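Local structure of 3-oxo-glucose-6-phosphate:glutamate aminotransferase (Bacillus subtilis subsp. subtilis, 4K2M) at residues L369-V375 with R428-L433; I53-F58 with F317-L322; T89-L94 with N299-I304; S13-M17 with L344-V349. The protein catalyses the reversible pyridoxal phosphate-dependent transamination of 3-dehydro-glucose 6-phosphate with glutamate to give kanosamine 6-phosphate, a step in kanosamine biosynthesis. All coordinates share one frame; numbering follows the deposited sequence. Where two conformers were deposited one is given.

Contact 1: L369-V375 with R428-L433; sequences LNEDFGV and RVMEGL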
loop_
_atom_site.group_PDB
_atom_site.type_symbol
_atom_site.label_atom_id
_atom_site.label_comp_id
_atom_site.label_asym_id
_atom_site.label_seq_id
_atom_site.Cartn_x
_atom_site.Cartn_y
_atom_site.Cartn_z
ATOM N N LEU A 369 9.939 -36.479 -2.874
ATOM C CA LEU A 369 10.950 -35.563 -2.326
ATOM C C LEU A 369 10.576 -35.128 -0.919
ATOM O O LEU A 369 11.405 -35.115 -0.015
ATOM C CB LEU A 369 11.145 -34.342 -3.239
ATOM C CG LEU A 369 12.042 -34.530 -4.457
ATOM C CD1 LEU A 369 11.969 -33.287 -5.355
ATOM C CD2 LEU A 369 13.503 -34.786 -4.050
ATOM N N ASN A 370 9.307 -34.801 -0.721
ATOM C CA ASN A 370 8.837 -34.332 0.566
ATOM C C ASN A 370 8.759 -35.464 1.590
ATOM O O ASN A 370 9.277 -35.346 2.701
ATOM C CB ASN A 370 7.456 -33.699 0.393
ATOM C CG ASN A 370 6.835 -33.289 1.712
ATOM O OD1 ASN A 370 7.538 -32.900 2.649
ATOM N ND2 ASN A 370 5.511 -33.389 1.801
ATOM N N GLU A 371 8.098 -36.558 1.218
ATOM C CA GLU A 371 7.892 -37.671 2.148
ATOM C C GLU A 371 9.184 -38.406 2.499
ATOM O O GLU A 371 9.428 -38.717 3.671
ATOM C CB GLU A 371 6.884 -38.664 1.570
ATOM C CG GLU A 371 5.464 -38.151 1.535
ATOM C CD GLU A 371 4.487 -39.207 1.033
ATOM O OE1 GLU A 371 4.952 -40.252 0.521
ATOM O OE2 GLU A 371 3.260 -38.991 1.152
ATOM N N ASP A 372 10.014 -38.681 1.495
ATOM C CA ASP A 372 11.193 -39.501 1.716
ATOM C C ASP A 372 12.376 -38.687 2.207
ATOM O O ASP A 372 13.222 -39.200 2.944
ATOM C CB ASP A 372 11.569 -40.266 0.442
ATOM C CG ASP A 372 10.504 -41.270 0.022
ATOM O OD1 ASP A 372 9.684 -41.662 0.875
ATOM O OD2 ASP A 372 10.490 -41.665 -1.163
ATOM N N PHE A 373 12.443 -37.417 1.815
ATOM C CA PHE A 373 13.628 -36.636 2.159
ATOM C C PHE A 373 13.380 -35.279 2.797
ATOM O O PHE A 373 14.334 -34.568 3.121
ATOM C CB PHE A 373 14.533 -36.489 0.932
ATOM C CG PHE A 373 14.889 -37.795 0.302
ATOM C CD1 PHE A 373 15.642 -38.733 1.000
ATOM C CD2 PHE A 373 14.455 -38.102 -0.972
ATOM C CE1 PHE A 373 15.964 -39.953 0.420
ATOM C CE2 PHE A 373 14.778 -39.315 -1.559
ATOM C CZ PHE A 373 15.539 -40.242 -0.860
ATOM N N GLY A 374 12.114 -34.933 3.002
ATOM C CA GLY A 374 11.775 -33.677 3.651
ATOM C C GLY A 374 12.106 -32.475 2.774
ATOM O O GLY A 374 12.196 -31.340 3.264
ATOM N N VAL A 375 12.267 -32.720 1.478
ATOM C CA VAL A 375 12.591 -31.647 0.529
ATOM C C VAL A 375 11.328 -31.055 -0.086
ATOM O O VAL A 375 10.604 -31.742 -0.806
ATOM C CB VAL A 375 13.513 -32.166 -0.591
ATOM C CG1 VAL A 375 13.697 -31.109 -1.684
ATOM C CG2 VAL A 375 14.870 -32.554 -0.008
ATOM N N ARG A 428 21.158 -31.754 -0.254
ATOM C CA ARG A 428 20.074 -32.688 -0.003
ATOM C C ARG A 428 18.998 -32.631 -1.079
ATOM O O ARG A 428 18.459 -33.667 -1.492
ATOM C CB ARG A 428 19.454 -32.465 1.383
ATOM C CG ARG A 428 18.418 -33.546 1.729
ATOM C CD ARG A 428 18.058 -33.577 3.200
ATOM N NE ARG A 428 17.139 -34.673 3.518
ATOM C CZ ARG A 428 17.524 -35.903 3.851
ATOM N NH1 ARG A 428 18.815 -36.207 3.911
ATOM N NH2 ARG A 428 16.618 -36.832 4.128
ATOM N N VAL A 429 18.692 -31.422 -1.554
ATOM C CA VAL A 429 17.748 -31.269 -2.657
ATOM C C VAL A 429 18.217 -32.070 -3.858
ATOM O O VAL A 429 17.443 -32.796 -4.487
ATOM C CB VAL A 429 17.600 -29.794 -3.079
ATOM C CG1 VAL A 429 16.725 -29.690 -4.350
ATOM C CG2 VAL A 429 16.992 -28.985 -1.952
ATOM N N MET A 430 19.499 -31.934 -4.170
ATOM C CA MET A 430 20.050 -32.537 -5.371
ATOM C C MET A 430 20.165 -34.050 -5.259
ATOM O O MET A 430 19.834 -34.769 -6.197
ATOM C CB MET A 430 21.399 -31.903 -5.701
ATOM C CG MET A 430 21.239 -30.459 -6.163
ATOM S SD MET A 430 22.760 -29.709 -6.721
ATOM C CE MET A 430 23.762 -29.802 -5.240
ATOM N N GLU A 431 20.624 -34.530 -4.109
ATOM C CA GLU A 431 20.722 -35.968 -3.900
ATOM C C GLU A 431 19.337 -36.605 -3.901
ATOM O O GLU A 431 19.142 -37.679 -4.466
ATOM C CB GLU A 431 21.473 -36.265 -2.606
ATOM C CG GLU A 431 22.896 -35.728 -2.624
ATOM C CD GLU A 431 23.672 -36.090 -1.382
ATOM O OE1 GLU A 431 24.296 -35.182 -0.785
ATOM O OE2 GLU A 431 23.664 -37.284 -1.011
ATOM N N GLY A 432 18.373 -35.927 -3.285
ATOM C CA GLY A 432 16.997 -36.398 -3.271
ATOM C C GLY A 432 16.443 -36.477 -4.684
ATOM O O GLY A 432 15.746 -37.428 -5.053
ATOM N N LEU A 433 16.745 -35.469 -5.491
ATOM C CA LEU A 433 16.266 -35.457 -6.862
ATOM C C LEU A 433 16.861 -36.627 -7.649
ATOM O O LEU A 433 16.141 -37.304 -8.405
ATOM C CB LEU A 433 16.600 -34.128 -7.538
ATOM C CG LEU A 433 15.857 -33.838 -8.838
ATOM C CD1 LEU A 433 14.350 -33.724 -8.580
ATOM C CD2 LEU A 433 16.396 -32.555 -9.464
#
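The carbonyl oxygen of F373 takes two N-H groups from the guanidinium of R428. NE makes the strong bond, 2.8 Å from NE to F373 O with an N-H...O angle of 164°, lying in the plane of the carbonyl and close to that of the guanidinium, on a lone pair; NH2 adds a longer, weak one to the same oxygen. R428 gets there because its chain runs extended from CG to NE. The F373 ring stands steeply to the guanidinium, their planes 76° apart, and its CD1 edge meets R428 NH2 at 3.8 Å.

One turn on from R428, G432 offers bare helix backbone. With no side chain there, L369 CD2 settles 3.5 Å from G432 C, and F373 CD2 lies 3.8 Å from G432 CA. Two methyl contacts extend the patch: L369 CD1 to L433 CD1 at 4.0 Å, and V375 CG1 to V429 CG2 at 3.9 Å. V375 can take part because the chain leaves the helix at G374, which has a positive phi of 69°. The turn brings V375 N back to L369 O, which also accepts from F373 N, the two donors coming from opposite faces of the carbonyl.

All of this lies in the C-terminal portion of the aspartate aminotransferase fold, where the segments 369-373 and 428-433 of helices 362-373 and 423-441 cross not far from a right angle. H435, three residues past G432, sets its ring edge-to-face with F373, while V429 and M430 pack on Y326 of helix 312-329.

Contact 2: I53-F58 with F317-L322; sequences IEHDLF and FKRLFL. With ACT (acetate ion), chain F.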
loop_
_atom_site.group_PDB
_atom_site.type_symbol
_atom_site.label_atom_id
_atom_site.label_comp_id
_atom_site.label_asym_id
_atom_site.label_seq_id
_atom_site.Cartn_x
_atom_site.Cartn_y
_atom_site.Cartn_z
ATOM N N ILE A 53 34.153 -18.952 -2.093
ATOM C CA ILE A 53 32.711 -18.692 -2.084
ATOM C C ILE A 53 31.986 -19.604 -1.118
ATOM O O ILE A 53 31.177 -19.125 -0.310
ATOM C CB ILE A 53 32.078 -18.799 -3.469
ATOM C CG1 ILE A 53 32.594 -17.677 -4.357
ATOM C CG2 ILE A 53 30.517 -18.684 -3.370
ATOM C CD1 ILE A 53 32.387 -17.950 -5.825
ATOM N N GLU A 54 32.261 -20.904 -1.192
ATOM C CA GLU A 54 31.504 -21.858 -0.379
ATOM C C GLU A 54 31.645 -21.562 1.106
ATOM O O GLU A 54 30.668 -21.559 1.843
ATOM C CB GLU A 54 31.867 -23.317 -0.714
ATOM C CG GLU A 54 31.409 -23.777 -2.117
ATOM C CD GLU A 54 32.455 -23.578 -3.204
ATOM O OE1 GLU A 54 33.372 -22.728 -3.038
ATOM O OE2 GLU A 54 32.354 -24.293 -4.231
ATOM N N HIS A 55 32.856 -21.269 1.557
ATOM C CA HIS A 55 33.035 -20.977 2.967
ATOM C C HIS A 55 32.645 -19.547 3.351
ATOM O O HIS A 55 31.934 -19.328 4.350
ATOM C CB HIS A 55 34.475 -21.240 3.419
ATOM C CG HIS A 55 34.664 -21.010 4.882
ATOM N ND1 HIS A 55 34.137 -21.854 5.839
ATOM C CD2 HIS A 55 35.261 -19.999 5.558
ATOM C CE1 HIS A 55 34.431 -21.388 7.040
ATOM N NE2 HIS A 55 35.103 -20.260 6.897
ATOM N N ASP A 56 33.120 -18.565 2.586
ATOM C CA ASP A 56 33.006 -17.174 3.030
ATOM C C ASP A 56 31.625 -16.580 2.794
ATOM O O ASP A 56 31.149 -15.774 3.604
ATOM C CB ASP A 56 34.097 -16.297 2.398
ATOM C CG ASP A 56 35.491 -16.684 2.864
ATOM O OD1 ASP A 56 35.672 -16.867 4.085
ATOM O OD2 ASP A 56 36.392 -16.809 2.009
ATOM N N LEU A 57 30.970 -16.983 1.706
ATOM C CA LEU A 57 29.628 -16.464 1.433
ATOM C C LEU A 57 28.522 -17.360 1.971
ATOM O O LEU A 57 27.462 -16.871 2.344
ATOM C CB LEU A 57 29.410 -16.221 -0.063
ATOM C CG LEU A 57 30.392 -15.255 -0.718
ATOM C CD1 LEU A 57 29.918 -14.881 -2.120
ATOM C CD2 LEU A 57 30.581 -14.011 0.151
ATOM N N PHE A 58 28.762 -18.671 2.008
ATOM C CA PHE A 58 27.704 -19.616 2.366
ATOM C C PHE A 58 27.912 -20.343 3.686
ATOM O O PHE A 58 27.008 -21.027 4.162
ATOM C CB PHE A 58 27.506 -20.644 1.247
ATOM C CG PHE A 58 26.827 -20.080 0.031
ATOM C CD1 PHE A 58 25.437 -20.107 -0.067
ATOM C CD2 PHE A 58 27.570 -19.530 -1.013
ATOM C CE1 PHE A 58 24.801 -19.584 -1.181
ATOM C CE2 PHE A 58 26.936 -19.000 -2.139
ATOM C CZ PHE A 58 25.553 -19.035 -2.221
ATOM N N PHE A 317 24.384 -12.155 -6.483
ATOM C CA PHE A 317 25.513 -13.026 -6.772
ATOM C C PHE A 317 25.315 -14.407 -6.122
ATOM O O PHE A 317 25.566 -15.455 -6.748
ATOM C CB PHE A 317 26.841 -12.419 -6.308
ATOM C CG PHE A 317 28.012 -13.300 -6.610
ATOM C CD1 PHE A 317 28.589 -13.291 -7.872
ATOM C CD2 PHE A 317 28.494 -14.176 -5.643
ATOM C CE1 PHE A 317 29.657 -14.125 -8.165
ATOM C CE2 PHE A 317 29.555 -15.012 -5.919
ATOM C CZ PHE A 317 30.144 -14.990 -7.175
ATOM N N LYS A 318 24.848 -14.426 -4.881
ATOM C CA LYS A 318 24.646 -15.708 -4.204
ATOM C C LYS A 318 23.600 -16.546 -4.933
ATOM O O LYS A 318 23.752 -17.762 -5.053
ATOM C CB LYS A 318 24.272 -15.493 -2.739
ATOM C CG LYS A 318 25.475 -15.042 -1.869
ATOM C CD LYS A 318 25.070 -14.906 -0.409
ATOM C CE LYS A 318 25.039 -16.269 0.281
ATOM N NZ LYS A 318 24.595 -16.122 1.712
ATOM N N ARG A 319 22.542 -15.900 -5.411
ATOM C CA ARG A 319 21.548 -16.600 -6.228
ATOM C C ARG A 319 22.162 -17.217 -7.467
ATOM O O ARG A 319 21.850 -18.365 -7.811
ATOM C CB ARG A 319 20.413 -15.652 -6.633
ATOM C CG ARG A 319 19.520 -15.245 -5.477
ATOM C CD ARG A 319 18.472 -14.247 -5.997
ATOM N NE ARG A 319 17.536 -13.848 -4.944
ATOM C CZ ARG A 319 16.393 -14.477 -4.682
ATOM N NH1 ARG A 319 16.033 -15.528 -5.405
ATOM N NH2 ARG A 319 15.619 -14.067 -3.675
ATOM N N LEU A 320 23.036 -16.466 -8.137
ATOM C CA LEU A 320 23.690 -16.978 -9.336
ATOM C C LEU A 320 24.560 -18.195 -8.985
ATOM O O LEU A 320 24.578 -19.194 -9.721
ATOM C CB LEU A 320 24.547 -15.888 -9.988
ATOM C CG LEU A 320 25.556 -16.372 -11.034
ATOM C CD1 LEU A 320 24.853 -16.944 -12.257
ATOM C CD2 LEU A 320 26.527 -15.251 -11.427
ATOM N N PHE A 321 25.287 -18.105 -7.873
ATOM C CA PHE A 321 26.152 -19.209 -7.465
ATOM C C PHE A 321 25.314 -20.453 -7.241
ATOM O O PHE A 321 25.671 -21.548 -7.688
ATOM C CB PHE A 321 26.939 -18.884 -6.190
ATOM C CG PHE A 321 27.899 -19.973 -5.789
ATOM C CD1 PHE A 321 29.150 -20.062 -6.394
ATOM C CD2 PHE A 321 27.549 -20.917 -4.833
ATOM C CE1 PHE A 321 30.048 -21.065 -6.043
ATOM C CE2 PHE A 321 28.440 -21.926 -4.474
ATOM C CZ PHE A 321 29.692 -22.000 -5.090
ATOM N N LEU A 322 24.192 -20.284 -6.551
ATOM C CA LEU A 322 23.276 -21.395 -6.323
ATOM C C LEU A 322 22.754 -21.983 -7.631
ATOM O O LEU A 322 22.697 -23.204 -7.781
ATOM C CB LEU A 322 22.096 -20.952 -5.456
ATOM C CG LEU A 322 22.480 -20.726 -3.994
ATOM C CD1 LEU A 322 21.325 -20.022 -3.280
ATOM C CD2 LEU A 322 22.838 -22.045 -3.268
HETATM C C ACT F . 12.943 -15.957 -3.670
HETATM O O ACT F . 13.973 -16.229 -4.264
HETATM O OXT ACT F . 12.972 -15.126 -2.769
HETATM C CH3 ACT F . 11.664 -16.666 -4.041
#
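F58, F321 and K318 make up the heart of this interface, and F58 touches both of the others. The F58 ring meets F321 at a slant, planes 35° apart, with F58 CE2 3.4 Å from F321 CD2. The aliphatic end of K318 lies over one face of F58: K318 CE is 3.8 Å from the ring centroid, and NZ, a little further out at 4.7 Å from it, adds a cation-pi component. A single bend at chi3 (80°) angles the end of the lysine so that NZ can also give a hydrogen bond to L57 O, 3.0 Å away and tilted out of the carbonyl plane. P419 O is a second, weak acceptor for the same ammonium.

The contact joins the additional N-terminal domain of NtdA to the aminotransferase fold, with the short helix 53-57, which includes a wider pi-type turn, running roughly antiparallel to the 317-322 part of helix 312-329. L423 of helix 423-441 and L20 and L23 of helix 13-24 complete the apolar surroundings.

F321, with CG anti to its backbone N (chi1 -177°), presents one face to I53: the CG2 methyl sits almost over the ring centre, 3.5 Å from the centroid, in a CH-pi contact. E54 OE2 comes to the ring edge in plane, 3.6 Å from F321 CZ. I53 CD1 reaches the edge of F317, and L57 CD1 lies 3.8 Å from F317 CE2. R319 points away from segment 53-58; its NH1 bonds W350 O and the guanidinium binds an acetate, probably from the crystallisation liquor, with NH2 3.0 Å from acetate OXT.

Contact 3: T89-L94 with N299-I304; sequences TLTEVL and NLQAAI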
loop_
_atom_site.group_PDB
_atom_site.type_symbol
_atom_site.label_atom_id
_atom_site.label_comp_id
_atom_site.label_asym_id
_atom_site.label_seq_id
_atom_site.Cartn_x
_atom_site.Cartn_y
_atom_site.Cartn_z
ATOM N N THR A 89 17.658 2.605 11.410
ATOM C CA THR A 89 17.065 3.676 10.614
ATOM C C THR A 89 15.679 4.071 11.148
ATOM O O THR A 89 15.316 5.247 11.130
ATOM C CB THR A 89 17.032 3.362 9.082
ATOM O OG1 THR A 89 16.939 4.587 8.342
ATOM C CG2 THR A 89 15.850 2.470 8.711
ATOM N N LEU A 90 14.927 3.097 11.655
ATOM C CA LEU A 90 13.592 3.370 12.180
ATOM C C LEU A 90 13.673 4.161 13.478
ATOM O O LEU A 90 12.756 4.899 13.826
ATOM C CB LEU A 90 12.810 2.075 12.389
ATOM C CG LEU A 90 12.510 1.334 11.082
ATOM C CD1 LEU A 90 11.578 0.152 11.320
ATOM C CD2 LEU A 90 11.940 2.283 10.003
ATOM N N THR A 91 14.773 3.997 14.203
ATOM C CA THR A 91 14.998 4.794 15.399
ATOM C C THR A 91 15.088 6.278 15.037
ATOM O O THR A 91 14.697 7.152 15.821
ATOM C CB THR A 91 16.283 4.340 16.118
ATOM O OG1 THR A 91 16.108 2.990 16.572
ATOM C CG2 THR A 91 16.564 5.221 17.319
ATOM N N GLU A 92 15.579 6.560 13.836
ATOM C CA GLU A 92 15.655 7.935 13.330
ATOM C C GLU A 92 14.388 8.375 12.601
ATOM O O GLU A 92 13.982 9.543 12.688
ATOM C CB GLU A 92 16.838 8.084 12.373
ATOM C CG GLU A 92 18.153 7.553 12.912
ATOM C CD GLU A 92 19.263 7.609 11.873
ATOM O OE1 GLU A 92 19.014 8.139 10.766
ATOM O OE2 GLU A 92 20.380 7.121 12.160
ATOM N N VAL A 93 13.763 7.463 11.858
ATOM C CA VAL A 93 12.591 7.860 11.070
ATOM C C VAL A 93 11.335 8.036 11.923
ATOM O O VAL A 93 10.581 8.992 11.726
ATOM C CB VAL A 93 12.302 6.873 9.920
ATOM C CG1 VAL A 93 11.035 7.277 9.184
ATOM C CG2 VAL A 93 13.461 6.855 8.945
ATOM N N LEU A 94 11.113 7.124 12.864
ATOM C CA LEU A 94 9.875 7.134 13.641
ATOM C C LEU A 94 9.556 8.474 14.319
ATOM O O LEU A 94 8.408 8.944 14.220
ATOM C CB LEU A 94 9.800 5.951 14.623
ATOM C CG LEU A 94 9.557 4.580 13.976
ATOM C CD1 LEU A 94 9.745 3.448 14.986
ATOM C CD2 LEU A 94 8.164 4.506 13.332
ATOM N N ASN A 299 7.150 6.540 2.800
ATOM C CA ASN A 299 8.459 7.026 3.238
ATOM C C ASN A 299 9.146 6.037 4.168
ATOM O O ASN A 299 10.362 5.823 4.086
ATOM C CB ASN A 299 8.285 8.386 3.938
ATOM C CG ASN A 299 9.612 9.048 4.289
ATOM O OD1 ASN A 299 10.407 9.372 3.403
ATOM N ND2 ASN A 299 9.833 9.295 5.578
ATOM N N LEU A 300 8.378 5.432 5.072
ATOM C CA LEU A 300 8.961 4.467 6.005
ATOM C C LEU A 300 9.583 3.308 5.233
ATOM O O LEU A 300 10.705 2.883 5.529
ATOM C CB LEU A 300 7.920 3.960 7.013
ATOM C CG LEU A 300 8.489 3.000 8.068
ATOM C CD1 LEU A 300 8.370 3.602 9.451
ATOM C CD2 LEU A 300 7.782 1.645 8.037
ATOM N N GLN A 301 8.881 2.820 4.213
ATOM C CA GLN A 301 9.404 1.703 3.429
ATOM C C GLN A 301 10.594 2.108 2.572
ATOM O O GLN A 301 11.491 1.297 2.330
ATOM C CB GLN A 301 8.320 1.079 2.533
ATOM C CG GLN A 301 7.197 0.368 3.285
ATOM C CD GLN A 301 7.681 -0.745 4.220
ATOM O OE1 GLN A 301 8.744 -1.341 4.020
ATOM N NE2 GLN A 301 6.892 -1.023 5.256
ATOM N N ALA A 302 10.598 3.342 2.087
ATOM C CA ALA A 302 11.752 3.837 1.324
ATOM C C ALA A 302 12.990 3.901 2.219
ATOM O O ALA A 302 14.101 3.589 1.781
ATOM C CB ALA A 302 11.449 5.204 0.681
ATOM N N ALA A 303 12.814 4.289 3.481
ATOM C CA ALA A 303 13.948 4.297 4.404
ATOM C C ALA A 303 14.466 2.879 4.609
ATOM O O ALA A 303 15.673 2.644 4.659
ATOM C CB ALA A 303 13.550 4.918 5.758
ATOM N N ILE A 304 13.548 1.929 4.735
ATOM C CA ILE A 304 13.933 0.530 4.911
ATOM C C ILE A 304 14.616 0.029 3.634
ATOM O O ILE A 304 15.604 -0.712 3.687
ATOM C CB ILE A 304 12.698 -0.337 5.224
ATOM C CG1 ILE A 304 12.255 -0.103 6.670
ATOM C CG2 ILE A 304 13.005 -1.831 5.032
ATOM C CD1 ILE A 304 10.936 -0.791 7.014
HETATM O O HOH W 1 17.715 4.413 5.397
#
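This is apolar packing between helices, L90, V93 and L94 of helix 80-93 against L300, A303 and I304 of helix 299-308, at the dimer interface of the aminotransferase fold. The two segments run roughly antiparallel, at 148°, with axes 10.2 Å apart. L300 CD1 touches two leucines, 3.8 Å from L90 CD2 and 4.0 Å from L94 CD2; the L90 and L300 side chains cross at about a right angle. L90 CD2 also meets I304 CG1 at 4.1 Å. V93 CG2 rests on the A303 CB methyl at 3.7 Å; A303 is small, and with T89 forms the nearest CA pair across the contact, 7.0 Å apart.

L90 packs on L90 of the second subunit, L94 on its I86 and L300 on its Q301, so the leucine cluster continues into the dimer. N299 turns its amide toward the backbone at K98, where ND2 bonds the carbonyl oxygen; its side chain is about 6 Å from that of T100, a substrate-binding residue.

No direct hydrogen bond joins the two segments. A water bridges T89 OG1 and A303 O, though T89 has a second conformer, so the bridge is less certain. Cohesion therefore comes mainly from hydrocarbon contacts.

Contact 4: S13-M17 with L344-V349; sequences SKENM and LSEDHV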
loop_
_atom_site.group_PDB
_atom_site.type_symbol
_atom_site.label_atom_id
_atom_site.label_comp_id
_atom_site.label_asym_id
_atom_site.label_seq_id
_atom_site.Cartn_x
_atom_site.Cartn_y
_atom_site.Cartn_z
ATOM N N SER A 13 23.332 -8.642 -13.891
ATOM C CA SER A 13 23.397 -10.050 -14.227
ATOM C C SER A 13 24.589 -10.409 -15.120
ATOM O O SER A 13 25.278 -11.412 -14.884
ATOM C CB SER A 13 22.072 -10.507 -14.846
ATOM O OG SER A 13 21.811 -9.842 -16.071
ATOM N N LYS A 14 24.848 -9.597 -16.135
ATOM C CA LYS A 14 25.931 -9.920 -17.050
ATOM C C LYS A 14 27.271 -9.799 -16.331
ATOM O O LYS A 14 28.145 -10.680 -16.436
ATOM C CB LYS A 14 25.897 -9.010 -18.277
ATOM C CG LYS A 14 26.989 -9.349 -19.285
ATOM C CD LYS A 14 26.819 -8.546 -20.559
ATOM C CE LYS A 14 27.892 -8.927 -21.563
ATOM N NZ LYS A 14 28.304 -7.768 -22.400
ATOM N N GLU A 15 27.429 -8.727 -15.566
ATOM C CA GLU A 15 28.664 -8.534 -14.835
ATOM C C GLU A 15 28.851 -9.609 -13.760
ATOM O O GLU A 15 29.972 -10.010 -13.474
ATOM C CB GLU A 15 28.715 -7.126 -14.237
ATOM C CG GLU A 15 28.648 -6.006 -15.291
ATOM C CD GLU A 15 27.217 -5.564 -15.633
ATOM O OE1 GLU A 15 26.891 -4.372 -15.406
ATOM O OE2 GLU A 15 26.416 -6.388 -16.137
ATOM N N ASN A 16 27.758 -10.091 -13.171
ATOM C CA ASN A 16 27.878 -11.124 -12.148
ATOM C C ASN A 16 28.421 -12.427 -12.711
ATOM O O ASN A 16 29.060 -13.191 -11.988
ATOM C CB ASN A 16 26.535 -11.375 -11.444
ATOM C CG ASN A 16 26.226 -10.353 -10.378
ATOM O OD1 ASN A 16 27.093 -9.561 -9.969
ATOM N ND2 ASN A 16 24.994 -10.390 -9.877
ATOM N N MET A 17 28.157 -12.692 -13.986
ATOM C CA MET A 17 28.663 -13.919 -14.613
ATOM C C MET A 17 30.172 -13.887 -14.688
ATOM O O MET A 17 30.833 -14.905 -14.506
ATOM C CB MET A 17 28.149 -14.086 -16.037
ATOM C CG MET A 17 26.976 -15.000 -16.162
ATOM S SD MET A 17 27.266 -16.676 -15.554
ATOM C CE MET A 17 25.558 -17.120 -15.831
ATOM N N LEU A 344 22.579 -21.600 -18.126
ATOM C CA LEU A 344 23.316 -20.652 -17.309
ATOM C C LEU A 344 23.576 -19.426 -18.174
ATOM O O LEU A 344 24.614 -19.322 -18.837
ATOM C CB LEU A 344 24.640 -21.270 -16.838
ATOM C CG LEU A 344 25.459 -20.433 -15.859
ATOM C CD1 LEU A 344 24.836 -20.349 -14.462
ATOM C CD2 LEU A 344 26.926 -20.898 -15.779
ATOM N N SER A 345 22.618 -18.508 -18.208
ATOM C CA SER A 345 22.736 -17.367 -19.103
ATOM C C SER A 345 22.948 -16.062 -18.339
ATOM O O SER A 345 22.633 -15.957 -17.147
ATOM C CB SER A 345 21.494 -17.253 -19.966
ATOM O OG SER A 345 20.408 -16.816 -19.171
ATOM N N GLU A 346 23.462 -15.063 -19.048
ATOM C CA GLU A 346 23.777 -13.781 -18.438
ATOM C C GLU A 346 22.539 -12.931 -18.220
ATOM O O GLU A 346 22.610 -11.904 -17.549
ATOM C CB GLU A 346 24.754 -13.015 -19.330
ATOM C CG GLU A 346 26.091 -13.714 -19.463
ATOM C CD GLU A 346 27.001 -13.048 -20.477
ATOM O OE1 GLU A 346 28.229 -13.020 -20.239
ATOM O OE2 GLU A 346 26.483 -12.559 -21.506
ATOM N N ASP A 347 21.417 -13.352 -18.795
ATOM C CA ASP A 347 20.194 -12.554 -18.739
ATOM C C ASP A 347 19.170 -13.173 -17.791
ATOM O O ASP A 347 17.997 -13.307 -18.134
ATOM C CB ASP A 347 19.588 -12.365 -20.142
ATOM C CG ASP A 347 19.210 -13.680 -20.806
ATOM O OD1 ASP A 347 19.669 -14.743 -20.329
ATOM O OD2 ASP A 347 18.453 -13.652 -21.811
ATOM N N HIS A 348 19.618 -13.534 -16.594
ATOM C CA HIS A 348 18.752 -14.177 -15.601
ATOM C C HIS A 348 19.237 -13.713 -14.228
ATOM O O HIS A 348 20.447 -13.622 -13.999
ATOM C CB HIS A 348 18.920 -15.707 -15.702
ATOM C CG HIS A 348 17.719 -16.502 -15.269
ATOM N ND1 HIS A 348 17.041 -16.269 -14.092
ATOM C CD2 HIS A 348 17.104 -17.558 -15.860
ATOM C CE1 HIS A 348 16.043 -17.135 -13.987
ATOM N NE2 HIS A 348 16.064 -17.927 -15.040
ATOM N N VAL A 349 18.312 -13.405 -13.316
ATOM C CA VAL A 349 18.710 -13.064 -11.953
ATOM C C VAL A 349 18.245 -14.092 -10.921
ATOM O O VAL A 349 18.423 -13.899 -9.727
ATOM C CB VAL A 349 18.295 -11.636 -11.528
ATOM C CG1 VAL A 349 19.027 -10.597 -12.358
ATOM C CG2 VAL A 349 16.757 -11.440 -11.637
HETATM O O HOH W 2 29.591 -11.739 -18.451
#
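Two torsions set up this contact: S13 holds OG between its backbone N and carbonyl carbon (chi1 63°), aimed at E346, and M17 bends at chi2 (-58°) to bring its methyl to L344. The S13 hydroxyl donates to E346 O at 2.7 Å from OG, in the carbonyl plane and near the line of the C=O bond. The same OG is bonded by T232 N, so this buried hydroxyl both gives and receives. S13 CB also nestles against V349, 3.9 Å from its CG1.

M17 lies across the 344-349 loop. Its CG is 3.7 Å from E346 CG, and the terminal CE sits 3.3 Å from L344 CG, tighter than the usual carbon-carbon spacing. CE is also 3.4 Å from S345 O. Beyond it, helix 312-329 closes in through L320.

Toward solvent, the K14 chain passes the E346 carboxylate, with K14 CG 3.9 Å from E346 CD. Their charged ends stay 5.2 Å apart from K14 NZ to E346 OE2, too far for a salt bridge. A water gives hydrogen bonds to K14 O and to E346 OE1, 2.6 Å from the latter.

The N-terminal domain thus meets the aminotransferase fold at a loop before strand 353-356. V349 in that loop has its side chain about 6 Å from that of Q227, which binds pyridoxal phosphate. The chemistry is graded: a well-satisfied hydroxyl inside, methionine packing beside it, and a solvent-side pair, K14 and E346, linked through a water, where the opposite charges could contribute only a modest attraction.

From the N terminus, contact 4 opens first at 13-17, then contact 2 at 53-58, then contact 3 at 89-94. They close in the reverse order, at 299-304, 317-322 and 344-349, so contact 3 nests inside contact 2 and contact 2 inside contact 4. Contact 1 opens and closes later, at 369-375 and 428-433. Contacts 2 and 4 both dock the N-terminal domain on the aminotransferase fold, and they touch: L320 of helix 312-329 packs on N16 and M17. The centre of contact 3 is about 30 Å from that of contact 2, and it packs against the second subunit, while contact 1 joins two helices in the C-terminal part.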